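Local coordinates for cell division control protein Cdc48 (Mycobacterium smegmatis, PDB 5E7P) that binds ADP in each of its two AAA modules and probably hydrolyses ATP, at residues A272-A277 with L387-P392; F324-D329 with I364-V369. All coordinates share one frame; numbering follows the deposited sequence.

In the fold
Running from the N terminus, the chain leaves strand 265-269, forms the phosphate-binding turn 272-277 and enters helix 276-283. It then adds strands 289-293, 321-326 and 361-366, and after strand 385-388 it returns to that turn, closing the long loop of contact 1. Contact 2 is nested inside this loop: it closes a shorter one, in which helix 344-356 connects the neighbouring parallel strands 321-326 and 361-366. Both contacts lie at the same mixed sheet of the first AAA module, their centres about 11 Å apart. They also touch directly, since Lys276 packs on Thr366 and Ser367 and Ala277 on Phe324, which joins the ADP-binding turn to the ends of the central strands.

Contact 1 of 2, residues A272-A277 with L387-P392; sequences AGVGKA and LGLSLP. With ADP (adenosine-5'-diphosphate), chain C.
The backbones run in opposite directions, Val274 CA nearest Leu391 CA at 6.5 Å and Lys276 next to Leu389, and meet through side chains. Val274 uses both methyls. CG2, anti to the backbone N, points at the Ser390 carbonyl and reaches the ring of Pro392, while CG1 lies 4.0 Å from Leu389 CB. The Leu389 branch CD2 meets the base of the lysine, 3.8 Å from Lys276 CG, so the aliphatic start of that chain is packed while its end leads off to the nucleotide. Bends at chi3 and chi4 (-62° and -65°) curl the chain back, and Lys276 NZ donates to ADP O3B at 2.8 Å and also to the carbonyl of Gly270. ADP O3B also accepts from the backbone N of Gly275, at the N-cap position of helix 276-283. Gly273 N holds O1B of ADP at 2.9 Å, and Ala277 N donates to ADP O2B at the same length. Ser390 OG bonds Leu545 N in the second AAA module. The turn is a P-loop of Walker A type, with Ala277 in place of the usual Ser or Thr after the lysine, wrapped round the beta-phosphate of ADP and backed by the chain leaving edge strand 385-388.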
loop_
_atom_site.group_PDB
_atom_site.type_symbol
_atom_site.label_atom_id
_atom_site.label_comp_id
_atom_site.label_asym_id
_atom_site.label_seq_id
_atom_site.Cartn_x
_atom_site.Cartn_y
_atom_site.Cartn_z
ATOM N N ALA A 272 0.502 -4.434 -1.446
ATOM C CA ALA A 272 1.869 -4.833 -1.751
ATOM C C ALA A 272 2.478 -5.637 -0.605
ATOM O O ALA A 272 2.442 -5.212 0.547
ATOM C CB ALA A 272 2.723 -3.603 -2.061
ATOM N N GLY A 273 3.027 -6.803 -0.928
ATOM C CA GLY A 273 3.680 -7.639 0.062
ATOM C C GLY A 273 2.712 -8.359 0.977
ATOM O O GLY A 273 3.107 -8.887 2.017
ATOM N N VAL A 274 1.438 -8.378 0.598
ATOM C CA VAL A 274 0.432 -9.052 1.406
ATOM C C VAL A 274 0.578 -10.572 1.298
ATOM O O VAL A 274 0.129 -11.311 2.173
ATOM C CB VAL A 274 -0.999 -8.618 1.026
ATOM C CG1 VAL A 274 -1.464 -9.345 -0.226
ATOM C CG2 VAL A 274 -1.955 -8.872 2.182
ATOM N N GLY A 275 1.222 -11.030 0.226
ATOM C CA GLY A 275 1.478 -12.447 0.036
ATOM C C GLY A 275 0.764 -13.050 -1.159
ATOM O O GLY A 275 0.370 -14.214 -1.127
ATOM N N LYS A 276 0.604 -12.266 -2.222
ATOM C CA LYS A 276 -0.088 -12.737 -3.418
ATOM C C LYS A 276 0.691 -13.822 -4.168
ATOM O O LYS A 276 0.132 -14.851 -4.547
ATOM C CB LYS A 276 -0.400 -11.570 -4.352
ATOM C CG LYS A 276 -1.307 -10.517 -3.747
ATOM C CD LYS A 276 -1.571 -9.399 -4.744
ATOM C CE LYS A 276 -0.294 -8.684 -5.130
ATOM N NZ LYS A 276 0.318 -7.978 -3.970
ATOM N N ALA A 277 1.980 -13.587 -4.386
ATOM C CA ALA A 277 2.808 -14.533 -5.129
ATOM C C ALA A 277 3.035 -15.812 -4.332
ATOM O O ALA A 277 3.026 -16.910 -4.887
ATOM C CB ALA A 277 4.138 -13.894 -5.515
ATOM N N LEU A 387 -9.246 -12.033 -8.218
ATOM C CA LEU A 387 -9.255 -12.403 -6.814
ATOM C C LEU A 387 -8.516 -11.337 -6.010
ATOM O O LEU A 387 -7.344 -11.055 -6.267
ATOM C CB LEU A 387 -8.584 -13.766 -6.647
ATOM C CG LEU A 387 -9.141 -14.728 -5.603
ATOM C CD1 LEU A 387 -10.657 -14.759 -5.660
ATOM C CD2 LEU A 387 -8.577 -16.111 -5.846
ATOM N N GLY A 388 -9.209 -10.733 -5.048
ATOM C CA GLY A 388 -8.623 -9.682 -4.237
ATOM C C GLY A 388 -8.279 -10.136 -2.831
ATOM O O GLY A 388 -9.143 -10.619 -2.101
ATOM N N LEU A 389 -7.015 -9.979 -2.450
ATOM C CA LEU A 389 -6.565 -10.335 -1.107
ATOM C C LEU A 389 -6.723 -9.164 -0.141
ATOM O O LEU A 389 -6.865 -8.013 -0.558
ATOM C CB LEU A 389 -5.111 -10.817 -1.130
ATOM C CG LEU A 389 -4.900 -12.330 -1.245
ATOM C CD1 LEU A 389 -5.729 -12.915 -2.372
ATOM C CD2 LEU A 389 -3.428 -12.661 -1.439
ATOM N N SER A 390 -6.691 -9.466 1.152
ATOM C CA SER A 390 -6.927 -8.461 2.180
ATOM C C SER A 390 -5.771 -8.346 3.172
ATOM O O SER A 390 -5.016 -9.298 3.369
ATOM C CB SER A 390 -8.217 -8.787 2.928
ATOM O OG SER A 390 -8.367 -7.953 4.060
ATOM N N LEU A 391 -5.636 -7.172 3.787
ATOM C CA LEU A 391 -4.689 -6.964 4.878
ATOM C C LEU A 391 -5.048 -7.868 6.047
ATOM O O LEU A 391 -6.226 -8.117 6.304
ATOM C CB LEU A 391 -4.717 -5.510 5.367
ATOM C CG LEU A 391 -4.216 -4.361 4.488
ATOM C CD1 LEU A 391 -4.624 -3.033 5.104
ATOM C CD2 LEU A 391 -2.713 -4.419 4.309
ATOM N N PRO A 392 -4.029 -8.361 6.765
ATOM C CA PRO A 392 -4.272 -9.167 7.964
ATOM C C PRO A 392 -4.770 -8.306 9.122
ATOM O O PRO A 392 -4.190 -7.252 9.390
ATOM C CB PRO A 392 -2.883 -9.725 8.289
ATOM C CG PRO A 392 -1.929 -8.733 7.707
ATOM C CD PRO A 392 -2.592 -8.231 6.460
HETATM P PB ADP C . 2.990 -9.955 -2.897
HETATM O O1B ADP C . 3.571 -8.593 -3.164
HETATM O O2B ADP C . 3.237 -10.955 -3.994
HETATM O O3B ADP C . 1.576 -9.949 -2.384
HETATM P PA ADP C . 4.699 -11.865 -1.707
HETATM O O1A ADP C . 5.926 -11.656 -2.557
HETATM O O2A ADP C . 3.754 -12.992 -2.042
HETATM O O3A ADP C . 3.904 -10.463 -1.673
HETATM O "O5'" ADP C . 5.194 -11.999 -0.191
HETATM C "C5'" ADP C . 5.640 -10.827 0.477
HETATM C "C4'" ADP C . 6.962 -11.179 1.142
HETATM O "O4'" ADP C . 6.698 -11.840 2.377
HETATM C "C3'" ADP C . 7.763 -12.128 0.266
HETATM O "O3'" ADP C . 9.086 -11.615 0.072
HETATM C "C2'" ADP C . 7.820 -13.439 1.024
HETATM O "O2'" ADP C . 9.163 -13.932 1.046
HETATM C "C1'" ADP C . 7.353 -13.106 2.430
HETATM N N9 ADP C . 6.387 -14.108 2.938
HETATM C C8 ADP C . 5.100 -14.232 2.561
HETATM N N7 ADP C . 4.496 -15.246 3.234
HETATM C C5 ADP C . 5.409 -15.780 4.067
HETATM C C6 ADP C . 5.445 -16.877 5.064
HETATM N N6 ADP C . 4.348 -17.630 5.314
HETATM N N1 ADP C . 6.609 -17.108 5.714
HETATM C C2 ADP C . 7.710 -16.372 5.478
HETATM N N3 ADP C . 7.746 -15.361 4.592
HETATM C C4 ADP C . 6.652 -15.025 3.867
#

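Contact 2 of 2, residues F324-D329 with I364-V369; sequences FIADVD and IATSAV
Phe324 carries CG anti to its backbone N (chi1 170°), and Thr366 holds OG1 between its own N and carbonyl carbon (chi1 59°) with CG2 beside the N; the first sets where the ring begins, its edge then reaching strand 361-366, and the second puts OG1 at the turn after strand 321-326. The phenyl edge lies beside the Ile364 carbonyl, and Phe324 CE1 meets Thr366 CG2 at 3.7 Å. On the opposite face of the sheet Val328 CG1 packs 3.8 Å from Ala365 CB. Between the faces the parallel strands pair regularly, Ile325 N donating to Ile364 O at 3.1 Å and Thr366 N to Ile325 O at 3.2 Å.

Past the strand end the threonine takes over the pairing. Its OG1 accepts the Asp327 N-H at 2.7 Å in a nearly straight bond (167° at the hydrogen), and Val328 N binds Thr366 O at 2.8 Å, the donor almost in line with the carbonyl. Two chemically different acceptors of one residue thus fix successive amides of the turn.

The carboxylates are linked to the other segment through water. Water 1, 2.8 Å from Asp327 OD1, also donates to Asp329 OD1 and accepts from Ala368 N; water 2 joins Asp327 OD1 to Thr366 OG1. Water 3 donates to Asp329 OD2 and accepts from Val369 N, while Asn194 holds that same carboxylate oxygen. Ser367 OG, close against the Asp329 carboxyl carbon, donates to Val369 O from above the carbonyl plane. By position and sequence, strand 321-326 is probably the Walker B strand, with Ala326 and Asp327 where the second module has its Asp-Glu pair; Ser367, just past Thr366, probably occupies the sensor 1 position, where that module has Asn630. A beta-alpha-beta crossover joins these neighbouring strands near the bound ADP.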
loop_
_atom_site.group_PDB
_atom_site.type_symbol
_atom_site.label_atom_id
_atom_site.label_comp_id
_atom_site.label_asym_id
_atom_site.label_seq_id
_atom_site.Cartn_x
_atom_site.Cartn_y
_atom_site.Cartn_z
ATOM N N PHE A 324 2.764 -18.747 -14.488
ATOM C CA PHE A 324 2.615 -17.734 -13.450
ATOM C C PHE A 324 3.536 -16.538 -13.675
ATOM O O PHE A 324 4.756 -16.682 -13.763
ATOM C CB PHE A 324 2.845 -18.349 -12.061
ATOM C CG PHE A 324 2.941 -17.337 -10.951
ATOM C CD1 PHE A 324 2.020 -16.305 -10.844
ATOM C CD2 PHE A 324 3.946 -17.430 -9.999
ATOM C CE1 PHE A 324 2.111 -15.375 -9.820
ATOM C CE2 PHE A 324 4.040 -16.505 -8.970
ATOM C CZ PHE A 324 3.123 -15.478 -8.881
ATOM N N ILE A 325 2.937 -15.355 -13.769
ATOM C CA ILE A 325 3.699 -14.117 -13.864
ATOM C C ILE A 325 3.461 -13.246 -12.634
ATOM O O ILE A 325 2.386 -12.667 -12.464
ATOM C CB ILE A 325 3.360 -13.321 -15.144
ATOM C CG1 ILE A 325 3.656 -14.162 -16.386
ATOM C CG2 ILE A 325 4.159 -12.036 -15.194
ATOM C CD1 ILE A 325 3.312 -13.474 -17.687
ATOM N N ALA A 326 4.468 -13.169 -11.772
ATOM C CA ALA A 326 4.384 -12.350 -10.572
ATOM C C ALA A 326 4.522 -10.875 -10.929
ATOM O O ALA A 326 5.463 -10.483 -11.622
ATOM C CB ALA A 326 5.456 -12.759 -9.573
ATOM N N ASP A 327 3.570 -10.071 -10.463
ATOM C CA ASP A 327 3.579 -8.626 -10.686
ATOM C C ASP A 327 3.620 -8.280 -12.176
ATOM O O ASP A 327 4.582 -7.693 -12.678
ATOM C CB ASP A 327 4.725 -7.966 -9.914
ATOM C CG ASP A 327 4.675 -8.283 -8.425
ATOM O OD1 ASP A 327 3.844 -7.677 -7.712
ATOM O OD2 ASP A 327 5.459 -9.144 -7.971
ATOM N N VAL A 328 2.543 -8.648 -12.863
ATOM C CA VAL A 328 2.435 -8.516 -14.308
ATOM C C VAL A 328 2.234 -7.057 -14.736
ATOM O O VAL A 328 2.336 -6.727 -15.917
ATOM C CB VAL A 328 1.285 -9.408 -14.847
ATOM C CG1 VAL A 328 -0.068 -8.828 -14.460
ATOM C CG2 VAL A 328 1.389 -9.607 -16.362
ATOM N N ASP A 329 1.965 -6.176 -13.777
ATOM C CA ASP A 329 1.761 -4.766 -14.107
ATOM C C ASP A 329 3.053 -4.087 -14.567
ATOM O O ASP A 329 3.016 -3.056 -15.236
ATOM C CB ASP A 329 1.124 -4.004 -12.941
ATOM C CG ASP A 329 1.879 -4.190 -11.640
ATOM O OD1 ASP A 329 2.340 -5.320 -11.373
ATOM O OD2 ASP A 329 2.007 -3.202 -10.886
ATOM N N ILE A 364 -2.087 -17.722 -14.183
ATOM C CA ILE A 364 -2.277 -16.888 -13.003
ATOM C C ILE A 364 -1.263 -15.752 -12.972
ATOM O O ILE A 364 -0.065 -15.975 -13.126
ATOM C CB ILE A 364 -2.141 -17.699 -11.697
ATOM C CG1 ILE A 364 -3.151 -18.847 -11.665
ATOM C CG2 ILE A 364 -2.327 -16.796 -10.488
ATOM C CD1 ILE A 364 -2.979 -19.762 -10.476
ATOM N N ALA A 365 -1.748 -14.531 -12.777
ATOM C CA ALA A 365 -0.870 -13.375 -12.654
ATOM C C ALA A 365 -1.225 -12.552 -11.418
ATOM O O ALA A 365 -2.383 -12.513 -10.994
ATOM C CB ALA A 365 -0.948 -12.522 -13.900
ATOM N N THR A 366 -0.223 -11.900 -10.841
ATOM C CA THR A 366 -0.447 -11.044 -9.685
ATOM C C THR A 366 -0.169 -9.583 -10.020
ATOM O O THR A 366 0.537 -9.273 -10.981
ATOM C CB THR A 366 0.424 -11.455 -8.485
ATOM O OG1 THR A 366 1.805 -11.380 -8.851
ATOM C CG2 THR A 366 0.091 -12.877 -8.034
ATOM N N SER A 367 -0.736 -8.696 -9.210
ATOM C CA SER A 367 -0.545 -7.260 -9.348
ATOM C C SER A 367 -1.209 -6.586 -8.163
ATOM O O SER A 367 -2.359 -6.875 -7.861
ATOM C CB SER A 367 -1.179 -6.752 -10.643
ATOM O OG SER A 367 -1.114 -5.337 -10.709
ATOM N N ALA A 368 -0.492 -5.693 -7.488
ATOM C CA ALA A 368 -1.047 -5.001 -6.331
ATOM C C ALA A 368 -2.340 -4.283 -6.698
ATOM O O ALA A 368 -3.379 -4.513 -6.084
ATOM C CB ALA A 368 -0.034 -4.028 -5.748
ATOM N N VAL A 369 -2.271 -3.432 -7.715
ATOM C CA VAL A 369 -3.440 -2.713 -8.204
ATOM C C VAL A 369 -3.825 -3.217 -9.596
ATOM O O VAL A 369 -3.055 -3.070 -10.547
ATOM C CB VAL A 369 -3.173 -1.197 -8.255
ATOM C CG1 VAL A 369 -4.413 -0.450 -8.717
ATOM C CG2 VAL A 369 -2.720 -0.699 -6.896
HETATM O O HOH W 1 2.164 -5.573 -8.522
HETATM O O HOH W 2 2.576 -10.040 -6.527
HETATM O O HOH W 3 0.062 -2.776 -9.128
#